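Local coordinates for amino acid ABC transporter, binding protein (Thermus thermophilus, PDB 3VV5) that binds the lysine analogue l-thialysine, (S)-2-aminoethyl-L-cysteine, as the solute-binding component of an ABC transporter that takes it up, at residues A[177-182]-A[198-203]. Residues are numbered along the deposited sequence; the frame is centred on the assembly and turned at random.
Sequences DLLAGR and KERKLE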
loop_
_atom_site.group_PDB
_atom_site.type_symbol
_atom_site.label_atom_id
_atom_site.label_comp_id
_atom_site.label_asym_id
_atom_site.label_seq_id
_atom_site.Cartn_x
_atom_site.Cartn_y
_atom_site.Cartn_z
ATOM N N ASP A 177 -16.045 8.972 6.403
ATOM C CA ASP A 177 -17.360 9.159 5.759
ATOM C C ASP A 177 -18.293 7.957 5.884
ATOM O O ASP A 177 -19.517 8.110 5.926
ATOM C CB ASP A 177 -17.217 9.622 4.314
ATOM C CG ASP A 177 -17.190 11.133 4.198
ATOM O OD1 ASP A 177 -17.193 11.803 5.253
ATOM O OD2 ASP A 177 -17.181 11.655 3.066
ATOM N N LEU A 178 -17.711 6.762 5.965
ATOM C CA LEU A 178 -18.474 5.552 6.290
ATOM C C LEU A 178 -19.039 5.637 7.713
ATOM O O LEU A 178 -20.209 5.320 7.951
ATOM C CB LEU A 178 -17.616 4.293 6.122
ATOM C CG LEU A 178 -18.215 2.956 6.568
ATOM C CD1 LEU A 178 -19.359 2.546 5.635
ATOM C CD2 LEU A 178 -17.132 1.881 6.658
ATOM N N LEU A 179 -18.218 6.095 8.651
ATOM C CA LEU A 179 -18.650 6.214 10.040
ATOM C C LEU A 179 -19.719 7.301 10.164
ATOM O O LEU A 179 -20.637 7.202 10.976
ATOM C CB LEU A 179 -17.447 6.498 10.959
ATOM C CG LEU A 179 -16.410 5.389 11.204
ATOM C CD1 LEU A 179 -15.159 5.942 11.915
ATOM C CD2 LEU A 179 -17.006 4.243 11.986
ATOM N N ALA A 180 -19.606 8.310 9.311
ATOM C CA ALA A 180 -20.506 9.447 9.298
ATOM C C ALA A 180 -21.839 9.118 8.613
ATOM O O ALA A 180 -22.821 9.843 8.788
ATOM C CB ALA A 180 -19.842 10.621 8.626
ATOM N N GLY A 181 -21.861 8.036 7.835
ATOM C CA GLY A 181 -23.057 7.614 7.119
ATOM C C GLY A 181 -23.211 8.317 5.787
ATOM O O GLY A 181 -24.287 8.277 5.185
ATOM N N ARG A 182 -22.136 8.949 5.314
ATOM C CA ARG A 182 -22.168 9.654 4.031
ATOM C C ARG A 182 -21.822 8.741 2.848
ATOM O O ARG A 182 -22.057 9.081 1.681
ATOM C CB ARG A 182 -21.307 10.918 4.079
ATOM C CG ARG A 182 -21.396 11.637 5.438
ATOM C CD ARG A 182 -21.733 13.116 5.322
ATOM N NE ARG A 182 -20.603 13.917 4.844
ATOM C CZ ARG A 182 -19.745 14.570 5.628
ATOM N NH1 ARG A 182 -19.862 14.528 6.959
ATOM N NH2 ARG A 182 -18.762 15.271 5.074
ATOM N N LYS A 198 -9.868 -2.526 15.029
ATOM C CA LYS A 198 -9.197 -2.731 16.329
ATOM C C LYS A 198 -8.852 -1.411 17.014
ATOM O O LYS A 198 -9.183 -1.180 18.179
ATOM C CB LYS A 198 -7.900 -3.534 16.141
ATOM C CG LYS A 198 -8.115 -4.901 15.507
ATOM C CD LYS A 198 -7.076 -5.945 15.928
ATOM C CE LYS A 198 -7.146 -6.260 17.420
ATOM N NZ LYS A 198 -6.113 -5.512 18.209
ATOM N N GLU A 199 -8.164 -0.560 16.263
ATOM C CA GLU A 199 -7.603 0.689 16.749
ATOM C C GLU A 199 -8.667 1.656 17.265
ATOM O O GLU A 199 -8.519 2.260 18.351
ATOM C CB GLU A 199 -6.743 1.318 15.636
ATOM C CG GLU A 199 -6.405 2.804 15.796
ATOM C CD GLU A 199 -5.470 3.072 16.939
ATOM O OE1 GLU A 199 -5.477 4.220 17.449
ATOM O OE2 GLU A 199 -4.719 2.144 17.324
ATOM N N ARG A 200 -9.739 1.794 16.498
ATOM C CA ARG A 200 -10.818 2.706 16.851
ATOM C C ARG A 200 -11.936 2.043 17.672
ATOM O O ARG A 200 -12.928 2.701 18.036
ATOM C CB ARG A 200 -11.383 3.360 15.586
ATOM C CG ARG A 200 -10.340 4.140 14.776
ATOM C CD ARG A 200 -10.969 4.752 13.563
ATOM N NE ARG A 200 -9.976 5.407 12.718
ATOM C CZ ARG A 200 -10.176 6.545 12.060
ATOM N NH1 ARG A 200 -11.351 7.180 12.145
ATOM N NH2 ARG A 200 -9.194 7.051 11.312
ATOM N N LYS A 201 -11.759 0.757 17.985
ATOM C CA LYS A 201 -12.739 -0.036 18.723
ATOM C C LYS A 201 -14.127 0.025 18.039
ATOM O O LYS A 201 -15.125 0.448 18.620
ATOM C CB LYS A 201 -12.742 0.328 20.228
ATOM C CG LYS A 201 -11.355 0.069 20.871
ATOM C CD LYS A 201 -11.076 0.897 22.129
ATOM C CE LYS A 201 -11.365 0.092 23.389
ATOM N NZ LYS A 201 -10.797 0.758 24.614
ATOM N N LEU A 202 -14.137 -0.437 16.786
ATOM C CA LEU A 202 -15.316 -0.387 15.909
ATOM C C LEU A 202 -15.952 -1.765 15.670
ATOM O O LEU A 202 -16.840 -1.906 14.820
ATOM C CB LEU A 202 -14.939 0.265 14.571
ATOM C CG LEU A 202 -14.463 1.732 14.677
ATOM C CD1 LEU A 202 -13.882 2.247 13.362
ATOM C CD2 LEU A 202 -15.553 2.654 15.172
ATOM N N GLU A 203 -15.495 -2.768 16.412
ATOM C CA GLU A 203 -16.007 -4.145 16.314
ATOM C C GLU A 203 -17.537 -4.220 16.316
ATOM O O GLU A 203 -18.127 -5.054 15.612
ATOM C CB GLU A 203 -15.456 -5.008 17.450
ATOM C CG GLU A 203 -13.938 -5.203 17.449
ATOM C CD GLU A 203 -13.155 -4.048 18.079
ATOM O OE1 GLU A 203 -13.763 -3.036 18.491
ATOM O OE2 GLU A 203 -11.911 -4.161 18.168
#
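L179 meets L202 and R200 where two helices of one lobe of this family 3 solute-binding protein come to their C-terminal ends. Helix 171-180 and helix 190-200 are joined through strand 185-189. Each helix closes in a Schellman motif, with G181 and K201 taking positive phi. G181 N bonds back to L178 O, and R182 N to D177 O at 2.8 Å. D177 and R182 also form a long salt bridge, paired by charge alone.

The contact is small, about 115 Å² with both sides summed, with no hydrogen bond across it; its leucine pair is apolar. L179 and L202 meet end to end through their methyls. L179 CD2 lies 3.8 Å from L202 CD2. L202 CD1 also lies 4.0 Å from L179 CD2. Both leucines have the same shape: CG sits anti to the carbonyl carbon, with chi1 -70° in L179 and -62° in L202. This turns each branched end toward the other helix terminus. L202 is buried, whereas R200 is exposed. L179 also touches L206 of strand 206-222 and T205 just before it, so the helix end packs on the sheet as well.

CD1 of L179 touches R200 NH1 and also borders L202 CD1, at 4.2 Å. The arginine runs extended from CG to NE, with chi2 at 180°. This straight chain reaches across to L179 and crosses it obliquely. An alanine in place of L179 would probably open a gap beside the methyls of L202 and leave R200 NH1 without its neighbour CD1. In the contact as it stands, R200 NH1 comes to 4.0 Å from L179 CD1, at van der Waals distance.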